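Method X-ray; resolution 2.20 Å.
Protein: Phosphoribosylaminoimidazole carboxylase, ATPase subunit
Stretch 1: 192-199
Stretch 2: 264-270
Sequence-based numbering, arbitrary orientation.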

ATOM      1  N   CYS A 192       6.093  -8.032 -17.650  1.00 10.56           N
ATOM      2  CA  CYS A 192       6.852  -6.838 -17.983  1.00 10.77           C
ATOM      3  C   CYS A 192       6.071  -5.561 -17.705  1.00  9.97           C
ATOM      4  O   CYS A 192       4.895  -5.446 -18.041  1.00  8.76           O
ATOM      5  CB  CYS A 192       7.288  -6.888 -19.453  1.00  9.58           C
ATOM      6  SG  CYS A 192       8.529  -5.640 -19.898  1.00 17.16           S
ATOM      7  N   TYR A 193       6.749  -4.602 -17.088  1.00  9.16           N
ATOM      8  CA  TYR A 193       6.147  -3.323 -16.743  1.00  9.25           C
ATOM      9  C   TYR A 193       6.352  -2.302 -17.838  1.00  9.56           C
ATOM     10  O   TYR A 193       7.071  -2.545 -18.798  1.00  8.96           O
ATOM     11  CB  TYR A 193       6.751  -2.800 -15.434  1.00  6.76           C
ATOM     12  CG  TYR A 193       6.151  -3.459 -14.210  1.00  9.66           C
ATOM     13  CD1 TYR A 193       4.962  -2.993 -13.650  1.00  8.81           C
ATOM     14  CD2 TYR A 193       6.750  -4.576 -13.636  1.00  9.08           C
ATOM     15  CE1 TYR A 193       4.391  -3.628 -12.547  1.00 10.88           C
ATOM     16  CE2 TYR A 193       6.188  -5.216 -12.543  1.00 10.89           C
ATOM     17  CZ  TYR A 193       5.012  -4.741 -12.002  1.00 10.43           C
ATOM     18  OH  TYR A 193       4.468  -5.390 -10.921  1.00 11.10           O
ATOM     19  N   PRO A 194       5.683  -1.151 -17.728  1.00 11.88           N
ATOM     20  CA  PRO A 194       5.886  -0.150 -18.774  1.00 12.57           C
ATOM     21  C   PRO A 194       7.344   0.327 -18.693  1.00 13.11           C
ATOM     22  O   PRO A 194       8.006   0.163 -17.663  1.00 10.23           O
ATOM     23  CB  PRO A 194       4.902   0.953 -18.389  1.00 13.10           C
ATOM     24  CG  PRO A 194       3.803   0.199 -17.693  1.00 13.27           C
ATOM     25  CD  PRO A 194       4.565  -0.777 -16.842  1.00 11.16           C
ATOM     26  N   VAL A 195       7.857   0.882 -19.782  1.00 13.27           N
ATOM     27  CA  VAL A 195       9.212   1.389 -19.750  1.00 14.71           C
ATOM     28  C   VAL A 195       9.070   2.808 -19.207  1.00 14.86           C
ATOM     29  O   VAL A 195       8.107   3.498 -19.533  1.00 14.80           O
ATOM     30  CB  VAL A 195       9.872   1.377 -21.167  1.00 14.39           C
ATOM     31  CG1 VAL A 195       8.844   1.093 -22.228  1.00 12.93           C
ATOM     32  CG2 VAL A 195      10.571   2.693 -21.440  1.00 14.06           C
ATOM     33  N   VAL A 196       9.997   3.229 -18.349  1.00 14.14           N
ATOM     34  CA  VAL A 196       9.928   4.575 -17.792  1.00 13.80           C
ATOM     35  C   VAL A 196      11.107   5.429 -18.219  1.00 14.19           C
ATOM     36  O   VAL A 196      12.133   4.916 -18.675  1.00 11.50           O
ATOM     37  CB  VAL A 196       9.833   4.560 -16.251  1.00 13.83           C
ATOM     38  CG1 VAL A 196       8.548   3.874 -15.830  1.00 14.93           C
ATOM     39  CG2 VAL A 196      11.041   3.873 -15.649  1.00 14.59           C
ATOM     40  N   GLU A 197      10.943   6.737 -18.061  1.00 14.59           N
ATOM     41  CA  GLU A 197      11.950   7.710 -18.460  1.00 14.11           C
ATOM     42  C   GLU A 197      12.621   8.375 -17.271  1.00 15.18           C
ATOM     43  O   GLU A 197      11.952   8.823 -16.335  1.00 13.52           O
ATOM     44  CB  GLU A 197      11.281   8.776 -19.340  1.00 14.21           C
ATOM     45  CG  GLU A 197      12.187   9.877 -19.888  1.00 17.72           C
ATOM     46  CD  GLU A 197      11.406  10.974 -20.626  1.00 19.38           C
ATOM     47  OE1 GLU A 197      10.351  10.678 -21.227  1.00 22.26           O
ATOM     48  OE2 GLU A 197      11.853  12.137 -20.622  1.00 21.11           O
HETATM   49  N   MSE A 198      13.949   8.423 -17.306  1.00 16.54           N
HETATM   50  CA  MSE A 198      14.716   9.079 -16.257  1.00 19.76           C
HETATM   51  C   MSE A 198      14.778  10.544 -16.659  1.00 20.18           C
HETATM   52  O   MSE A 198      15.254  10.872 -17.743  1.00 18.67           O
HETATM   53  CB  MSE A 198      16.143   8.527 -16.181  1.00 23.53           C
HETATM   54  CG  MSE A 198      16.240   7.029 -15.958  1.00 29.79           C
HETATM   55 SE   MSE A 198      15.237   6.441 -14.424  1.00 36.57          SE
HETATM   56  CE  MSE A 198      16.507   6.883 -13.040  1.00 34.56           C
ATOM     57  N   TYR A 199      14.283  11.424 -15.798  1.00 20.93           N
ATOM     58  CA  TYR A 199      14.296  12.851 -16.086  1.00 21.16           C
ATOM     59  C   TYR A 199      15.441  13.519 -15.322  1.00 21.82           C
ATOM     60  O   TYR A 199      16.267  14.222 -15.903  1.00 23.85           O
ATOM     61  CB  TYR A 199      12.964  13.471 -15.673  1.00 21.31           C
ATOM     62  CG  TYR A 199      12.843  14.930 -16.013  1.00 21.79           C
ATOM     63  CD1 TYR A 199      12.435  15.337 -17.280  1.00 21.97           C
ATOM     64  CD2 TYR A 199      13.140  15.908 -15.070  1.00 22.45           C
ATOM     65  CE1 TYR A 199      12.322  16.684 -17.602  1.00 21.72           C
ATOM     66  CE2 TYR A 199      13.031  17.259 -15.381  1.00 23.51           C
ATOM     67  CZ  TYR A 199      12.621  17.638 -16.647  1.00 23.59           C
ATOM     68  OH  TYR A 199      12.501  18.972 -16.952  1.00 27.48           O
ATOM     69  N   ASN A 264      14.481   1.652  -7.363  1.00 17.69           N
ATOM     70  CA  ASN A 264      13.911   2.971  -7.155  1.00 15.84           C
ATOM     71  C   ASN A 264      13.150   3.479  -8.375  1.00 14.22           C
ATOM     72  O   ASN A 264      12.145   4.174  -8.237  1.00 14.07           O
ATOM     73  CB  ASN A 264      15.008   3.968  -6.762  1.00 17.23           C
ATOM     74  CG  ASN A 264      14.484   5.390  -6.632  1.00 17.74           C
ATOM     75  OD1 ASN A 264      14.611   6.192  -7.550  1.00 21.22           O
ATOM     76  ND2 ASN A 264      13.880   5.699  -5.493  1.00 18.54           N
ATOM     77  N   SER A 265      13.612   3.133  -9.568  1.00 12.00           N
ATOM     78  CA  SER A 265      12.927   3.596 -10.768  1.00 15.56           C
ATOM     79  C   SER A 265      11.582   2.885 -10.944  1.00 15.75           C
ATOM     80  O   SER A 265      10.847   3.177 -11.883  1.00 16.34           O
ATOM     81  CB  SER A 265      13.794   3.375 -12.016  1.00 15.42           C
ATOM     82  OG  SER A 265      13.690   2.038 -12.477  1.00 17.87           O
ATOM     83  N   GLY A 266      11.263   1.966 -10.030  1.00 16.42           N
ATOM     84  CA  GLY A 266      10.006   1.240 -10.110  1.00 13.51           C
ATOM     85  C   GLY A 266       8.983   1.595  -9.038  1.00 13.84           C
ATOM     86  O   GLY A 266       7.929   0.964  -8.953  1.00 14.26           O
ATOM     87  N   HIS A 267       9.270   2.599  -8.215  1.00 12.77           N
ATOM     88  CA  HIS A 267       8.323   2.977  -7.162  1.00 11.67           C
ATOM     89  C   HIS A 267       6.999   3.469  -7.737  1.00 11.46           C
ATOM     90  O   HIS A 267       5.961   3.409  -7.078  1.00 12.49           O
ATOM     91  CB  HIS A 267       8.911   4.063  -6.249  1.00 10.70           C
ATOM     92  CG  HIS A 267       9.981   3.564  -5.330  1.00 13.29           C
ATOM     93  ND1 HIS A 267       9.908   2.340  -4.700  1.00 15.71           N
ATOM     94  CD2 HIS A 267      11.154   4.120  -4.939  1.00 13.95           C
ATOM     95  CE1 HIS A 267      10.991   2.161  -3.965  1.00 15.11           C
ATOM     96  NE2 HIS A 267      11.764   3.225  -4.093  1.00 11.92           N
ATOM     97  N   TYR A 268       7.031   3.955  -8.967  1.00 10.46           N
ATOM     98  CA  TYR A 268       5.822   4.453  -9.598  1.00  9.91           C
ATOM     99  C   TYR A 268       4.751   3.372  -9.627  1.00 11.49           C
ATOM    100  O   TYR A 268       3.557   3.668  -9.497  1.00 13.19           O
ATOM    101  CB  TYR A 268       6.129   4.928 -11.022  1.00  8.09           C
ATOM    102  CG  TYR A 268       6.270   3.822 -12.036  1.00  8.51           C
ATOM    103  CD1 TYR A 268       5.168   3.381 -12.758  1.00  6.98           C
ATOM    104  CD2 TYR A 268       7.505   3.202 -12.267  1.00  9.43           C
ATOM    105  CE1 TYR A 268       5.277   2.352 -13.692  1.00  7.31           C
ATOM    106  CE2 TYR A 268       7.623   2.160 -13.203  1.00  8.96           C
ATOM    107  CZ  TYR A 268       6.496   1.744 -13.909  1.00  8.18           C
ATOM    108  OH  TYR A 268       6.569   0.709 -14.821  1.00 12.79           O
ATOM    109  N   THR A 269       5.173   2.119  -9.785  1.00 11.15           N
ATOM    110  CA  THR A 269       4.227   1.005  -9.857  1.00 12.86           C
ATOM    111  C   THR A 269       3.271   0.941  -8.657  1.00 13.79           C
ATOM    112  O   THR A 269       2.130   0.484  -8.792  1.00 14.53           O
ATOM    113  CB  THR A 269       4.964  -0.365  -9.982  1.00 11.42           C
ATOM    114  OG1 THR A 269       5.749  -0.602  -8.806  1.00 10.52           O
ATOM    115  CG2 THR A 269       5.884  -0.377 -11.209  1.00 10.68           C
ATOM    116  N   ILE A 270       3.733   1.405  -7.497  1.00 12.87           N
ATOM    117  CA  ILE A 270       2.924   1.379  -6.277  1.00 15.80           C
ATOM    118  C   ILE A 270       1.675   2.234  -6.412  1.00 17.90           C
ATOM    119  O   ILE A 270       0.610   1.879  -5.902  1.00 19.90           O
ATOM    120  CB  ILE A 270       3.729   1.893  -5.060  1.00 14.35           C
ATOM    121  CG1 ILE A 270       4.913   0.966  -4.792  1.00 15.05           C
ATOM    122  CG2 ILE A 270       2.834   1.976  -3.828  1.00 13.90           C
ATOM    123  CD1 ILE A 270       5.913   1.522  -3.796  1.00 11.45           C
TER
HETATM  124  O   HOH W   1       8.998  -0.110 -15.339  1.00  8.25           O

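What carries the apolar part of this contact? Most of it gathers around the ring of Tyr268, which lies between the strand of stretch 1 and the body of stretch 2 and has more of its surface covered by the other stretch than any other residue here. Val196 sets CG1 over one face of that ring, 3.3 Å from Tyr268 CE2, a close approach that leaves no gap between methyl and aromatic carbon. Pro194 arrives at the ring's edge, near its plane, with CD 4.3 Å from Tyr268 CZ. A flat, broad ring suits this place because it can offer a face to one residue and an edge to another. Val196, with chi1 in the m well, is compact enough to lie close against it.

How do the ends of the contact close? Near one end, Tyr193 and Thr269 both point their CA-to-CB bonds toward the opposing stretch, and Tyr193 CD1 meets Thr269 CG2 at 3.7 Å. Near the other, Val196 CG2 lies 3.8 Å from the backbone atom Ser265 O, while Met198, a selenomethionine, brings its SE to 4.2 Å from Ser265 CB. The CA-to-CB bond of Met198 runs sideways, yet its long, flexible chain, m at all three chi angles, brings its end nearer. Ser265 is small, and its CB offers the selenium a carbon to rest against.

How are the polar atoms at the interface accommodated? No clear direct hydrogen bond joins the stretches; a water does the linking. It donates to Pro194 O at 2.5 Å and is hydrogen-bonded to Tyr268 OH at 2.6 Å, so the strand carbonyl and the phenol share one bridge. The same hydroxyl packs against carbon, with Tyr268 OH 3.6 Å from Tyr193 CB and 3.2 Å from Pro194 CD. Tyrosine thus serves twice: its ring fills apolar space, and its hydroxyl reaches the water.

What keeps stretch 2 in shape for this packing? Gly266 O accepts from Thr269 N at 3.1 Å and from Thr269 OG1 at 2.7 Å, so the threonine, with chi1 in the p well, ties its hydroxyl back to its own stretch while CG2 meets Tyr193. A beta-branched residue with one polar and one methyl branch fits both roles. The 282 Å² buried between the stretches, summed over both sides, is thus a modest contact, built from side-chain packing and a water bridge.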